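Local atomic coordinates of nucleoside-diphosphate-sugar epimerase (Pseudomonas aeruginosa, PDB entry 2X4G), a protein that probably acts as an NAD-dependent, Rossmann-fold enzyme of the epimerase/dehydratase family, likely converting nucleotide sugars. Residues V197-A211 with I255-M269. Sequence-based numbering, arbitrary orientation.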
# COMPACT_ATOMS: atom_id res chain seq x y z
N VAL A 197 -17.75 -3.09 -6.62
CA VAL A 197 -17.77 -2.52 -7.96
C VAL A 197 -19.04 -1.74 -8.14
O VAL A 197 -19.03 -0.63 -8.65
CB VAL A 197 -17.81 -3.55 -9.12
CG1 VAL A 197 -17.25 -2.90 -10.38
CG2 VAL A 197 -17.04 -4.77 -8.80
N ILE A 198 -20.14 -2.35 -7.70
CA ILE A 198 -21.46 -1.80 -7.89
C ILE A 198 -21.61 -0.56 -7.07
O ILE A 198 -22.05 0.45 -7.57
CB ILE A 198 -22.56 -2.81 -7.54
CG1 ILE A 198 -22.63 -3.90 -8.62
CG2 ILE A 198 -23.88 -2.11 -7.40
CD1 ILE A 198 -23.26 -5.18 -8.15
N THR A 199 -21.21 -0.62 -5.81
CA THR A 199 -21.34 0.55 -4.94
C THR A 199 -20.31 1.65 -5.28
O THR A 199 -20.64 2.83 -5.20
CB THR A 199 -21.31 0.19 -3.45
OG1 THR A 199 -20.03 -0.35 -3.09
CG2 THR A 199 -22.40 -0.83 -3.14
N ALA A 200 -19.10 1.28 -5.68
CA ALA A 200 -18.11 2.29 -6.05
C ALA A 200 -18.65 3.12 -7.20
O ALA A 200 -18.73 4.36 -7.13
CB ALA A 200 -16.79 1.65 -6.41
N ILE A 201 -19.06 2.43 -8.26
CA ILE A 201 -19.67 3.09 -9.40
C ILE A 201 -20.86 3.97 -8.96
O ILE A 201 -20.84 5.17 -9.16
CB ILE A 201 -20.12 2.07 -10.45
CG1 ILE A 201 -18.89 1.47 -11.13
CG2 ILE A 201 -21.01 2.72 -11.48
CD1 ILE A 201 -19.20 0.39 -12.11
N GLY A 202 -21.85 3.36 -8.31
CA GLY A 202 -23.04 4.08 -7.85
C GLY A 202 -22.76 5.33 -7.03
O GLY A 202 -23.48 6.32 -7.14
N ASN A 203 -21.72 5.29 -6.21
CA ASN A 203 -21.37 6.41 -5.34
C ASN A 203 -20.39 7.38 -5.98
O ASN A 203 -19.75 8.14 -5.27
CB ASN A 203 -20.75 5.91 -4.03
CG ASN A 203 -21.75 5.22 -3.12
OD1 ASN A 203 -22.94 5.57 -3.08
ND2 ASN A 203 -21.28 4.24 -2.35
N GLY A 204 -20.23 7.35 -7.30
CA GLY A 204 -19.28 8.21 -8.01
C GLY A 204 -17.79 7.99 -7.76
O GLY A 204 -16.96 8.74 -8.25
N GLU A 205 -17.43 6.93 -7.04
CA GLU A 205 -16.04 6.73 -6.63
C GLU A 205 -15.21 6.08 -7.74
O GLU A 205 -14.13 6.56 -8.08
CB GLU A 205 -15.97 5.86 -5.37
CG GLU A 205 -16.60 6.52 -4.12
CD GLU A 205 -16.00 5.99 -2.80
OE1 GLU A 205 -15.50 4.82 -2.79
OE2 GLU A 205 -16.01 6.73 -1.78
N MET A 206 -15.70 4.98 -8.30
CA MET A 206 -14.99 4.34 -9.40
C MET A 206 -15.18 5.13 -10.69
O MET A 206 -16.11 4.88 -11.46
CB MET A 206 -15.43 2.90 -9.60
CG MET A 206 -14.57 2.21 -10.59
SD MET A 206 -15.18 0.59 -10.93
CE MET A 206 -14.33 -0.43 -9.72
N THR A 207 -14.29 6.07 -10.90
CA THR A 207 -14.38 6.93 -12.05
C THR A 207 -13.67 6.32 -13.26
O THR A 207 -13.91 6.74 -14.39
CB THR A 207 -13.83 8.33 -11.72
OG1 THR A 207 -14.08 9.20 -12.82
CG2 THR A 207 -12.33 8.30 -11.40
N HIS A 208 -12.81 5.33 -13.04
CA HIS A 208 -12.08 4.66 -14.13
C HIS A 208 -11.95 3.16 -13.85
O HIS A 208 -12.10 2.71 -12.71
CB HIS A 208 -10.67 5.24 -14.29
CG HIS A 208 -10.63 6.69 -14.68
ND1 HIS A 208 -10.69 7.11 -15.99
CD2 HIS A 208 -10.51 7.81 -13.93
CE1 HIS A 208 -10.63 8.43 -16.03
NE2 HIS A 208 -10.52 8.88 -14.79
N TYR A 209 -11.64 2.39 -14.90
CA TYR A 209 -11.39 0.95 -14.80
C TYR A 209 -10.15 0.60 -15.62
O TYR A 209 -9.75 1.39 -16.48
CB TYR A 209 -12.57 0.15 -15.37
CG TYR A 209 -12.68 0.26 -16.87
CD1 TYR A 209 -13.34 1.33 -17.47
CD2 TYR A 209 -12.09 -0.69 -17.71
CE1 TYR A 209 -13.44 1.44 -18.85
CE2 TYR A 209 -12.18 -0.58 -19.11
CZ TYR A 209 -12.86 0.49 -19.67
OH TYR A 209 -12.95 0.64 -21.05
N VAL A 210 -9.59 -0.58 -15.38
CA VAL A 210 -8.46 -1.09 -16.16
C VAL A 210 -8.88 -2.29 -17.01
O VAL A 210 -9.52 -3.22 -16.51
CB VAL A 210 -7.29 -1.49 -15.24
CG1 VAL A 210 -6.32 -2.42 -15.96
CG2 VAL A 210 -6.56 -0.25 -14.76
N ALA A 211 -8.49 -2.29 -18.28
CA ALA A 211 -8.86 -3.36 -19.22
C ALA A 211 -8.57 -4.74 -18.64
O ALA A 211 -7.55 -4.95 -17.96
CB ALA A 211 -8.14 -3.19 -20.57
N ILE A 255 -23.38 -1.78 -15.34
CA ILE A 255 -23.67 -1.31 -13.99
C ILE A 255 -23.93 0.17 -14.03
O ILE A 255 -24.90 0.63 -13.46
CB ILE A 255 -22.51 -1.63 -13.00
CG1 ILE A 255 -22.39 -3.15 -12.79
CG2 ILE A 255 -22.70 -0.91 -11.67
CD1 ILE A 255 -21.11 -3.57 -12.17
N ALA A 256 -23.07 0.93 -14.70
CA ALA A 256 -23.32 2.37 -14.88
C ALA A 256 -24.70 2.64 -15.49
O ALA A 256 -25.49 3.43 -14.96
CB ALA A 256 -22.26 3.00 -15.73
N GLU A 257 -25.01 1.97 -16.59
CA GLU A 257 -26.25 2.26 -17.31
C GLU A 257 -27.47 2.01 -16.44
O GLU A 257 -28.42 2.80 -16.45
CB GLU A 257 -26.30 1.47 -18.62
CG GLU A 257 -25.31 2.01 -19.67
CD GLU A 257 -25.01 1.02 -20.79
OE1 GLU A 257 -25.65 -0.05 -20.84
OE2 GLU A 257 -24.12 1.33 -21.63
N LEU A 258 -27.41 0.92 -15.66
CA LEU A 258 -28.47 0.53 -14.75
C LEU A 258 -28.61 1.50 -13.58
O LEU A 258 -29.72 1.73 -13.11
CB LEU A 258 -28.21 -0.86 -14.22
CG LEU A 258 -28.30 -1.96 -15.28
CD1 LEU A 258 -27.86 -3.28 -14.66
CD2 LEU A 258 -29.74 -2.02 -15.84
N LEU A 259 -27.51 2.06 -13.11
CA LEU A 259 -27.56 3.00 -11.99
C LEU A 259 -27.90 4.42 -12.43
O LEU A 259 -28.03 5.31 -11.58
CB LEU A 259 -26.24 3.01 -11.23
CG LEU A 259 -25.92 1.71 -10.47
CD1 LEU A 259 -24.46 1.69 -10.04
CD2 LEU A 259 -26.86 1.57 -9.28
N GLY A 260 -28.04 4.63 -13.74
CA GLY A 260 -28.24 5.96 -14.31
C GLY A 260 -27.02 6.86 -14.19
O GLY A 260 -27.15 8.07 -14.04
N GLN A 261 -25.83 6.26 -14.28
CA GLN A 261 -24.56 6.95 -14.03
C GLN A 261 -23.69 6.94 -15.29
O GLN A 261 -23.97 6.17 -16.20
CB GLN A 261 -23.81 6.23 -12.91
CG GLN A 261 -24.57 6.13 -11.60
CD GLN A 261 -24.28 7.25 -10.64
OE1 GLN A 261 -23.43 8.10 -10.90
NE2 GLN A 261 -24.98 7.25 -9.50
N PRO A 262 -22.64 7.78 -15.35
CA PRO A 262 -21.74 7.74 -16.52
C PRO A 262 -20.81 6.54 -16.50
O PRO A 262 -20.39 6.10 -15.43
CB PRO A 262 -20.95 9.06 -16.42
CG PRO A 262 -21.06 9.51 -14.99
CD PRO A 262 -22.17 8.74 -14.32
N ALA A 263 -20.49 5.99 -17.67
CA ALA A 263 -19.57 4.85 -17.73
C ALA A 263 -18.17 5.28 -17.31
O ALA A 263 -17.67 6.31 -17.75
CB ALA A 263 -19.56 4.23 -19.13
N PRO A 264 -17.54 4.50 -16.41
CA PRO A 264 -16.14 4.70 -16.10
C PRO A 264 -15.27 4.59 -17.33
O PRO A 264 -15.49 3.74 -18.18
CB PRO A 264 -15.83 3.55 -15.14
CG PRO A 264 -17.09 3.27 -14.47
CD PRO A 264 -18.20 3.63 -15.41
N GLN A 265 -14.27 5.45 -17.40
CA GLN A 265 -13.41 5.54 -18.55
C GLN A 265 -12.21 4.61 -18.41
O GLN A 265 -11.80 4.30 -17.30
CB GLN A 265 -12.94 6.99 -18.76
CG GLN A 265 -14.08 8.05 -18.75
CD GLN A 265 -15.15 7.85 -19.85
OE1 GLN A 265 -15.20 6.81 -20.53
NE2 GLN A 265 -16.01 8.86 -20.02
N PRO A 266 -11.67 4.16 -19.55
CA PRO A 266 -10.56 3.23 -19.49
C PRO A 266 -9.33 3.90 -18.97
O PRO A 266 -9.13 5.09 -19.17
CB PRO A 266 -10.34 2.81 -20.95
CG PRO A 266 -11.29 3.57 -21.77
CD PRO A 266 -11.91 4.63 -20.92
N MET A 267 -8.50 3.13 -18.29
CA MET A 267 -7.26 3.62 -17.80
C MET A 267 -6.20 2.64 -18.22
O MET A 267 -6.33 1.44 -18.02
CB MET A 267 -7.32 3.73 -16.29
CG MET A 267 -6.21 4.55 -15.72
SD MET A 267 -6.27 4.49 -13.94
CE MET A 267 -5.86 2.75 -13.71
N SER A 268 -5.15 3.19 -18.82
CA SER A 268 -4.05 2.41 -19.38
C SER A 268 -3.38 1.51 -18.34
O SER A 268 -3.38 1.81 -17.15
CB SER A 268 -3.01 3.36 -20.00
OG SER A 268 -1.84 2.67 -20.38
N MET A 269 -2.82 0.40 -18.80
CA MET A 269 -2.09 -0.49 -17.94
C MET A 269 -0.77 0.15 -17.52
O MET A 269 -0.35 0.04 -16.37
CB MET A 269 -1.80 -1.81 -18.65
CG MET A 269 -1.21 -2.88 -17.73
SD MET A 269 -2.30 -3.23 -16.35
CE MET A 269 -3.70 -3.88 -17.28
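Ile201 packs against Ile255 where helices 197-202 and 255-259 meet, their short axes 9.7 Å apart and inclined at 56°. The two side chains cross at about a right angle: Ile201 CD1 lies 3.8 Å from Ile255 CG2, while the other branch of Ile201, CG2, anti to the backbone N, reaches both Ile255 CG2 and Leu259 CD1. That leucine methyl also sits 3.5 Å from Gly202 CA, where the helix carries no side chain. Pro264 extends the apolar patch, its CG touching both Ile201 CG1 and Met206 O, and Ile198 and Leu259 also touch helix 323-336, which covers this end of the helix pair.

Beyond Pro264 the chains run side by side as a two-stranded parallel sheet, 208-210 with 265-267, separate from the large sheet of the Rossmann-type domain. Gln265 is held through both its backbone N and its O: the N donates to Thr207 O (3.3 Å), and the O accepts Tyr209 N at 3.1 Å with an N-H...O angle of 159°, plus a weak bond from His208 ND1. The Tyr209 ring covers Pro266, whose CA stands over one face in a CH-pi contact, 3.8 Å from the centroid, while Pro264 O approaches the ring edge.

The solvent side is looser. Gln265 and Pro266 are exposed, and the weak bond from Met267 N to Tyr209 O is bent to 128°. Val210 and Met267 are nevertheless buried: Val210 CG2 meets Met267 CE and CG1 meets Met269 CE, and Leu275 of the second subunit packs on Met267.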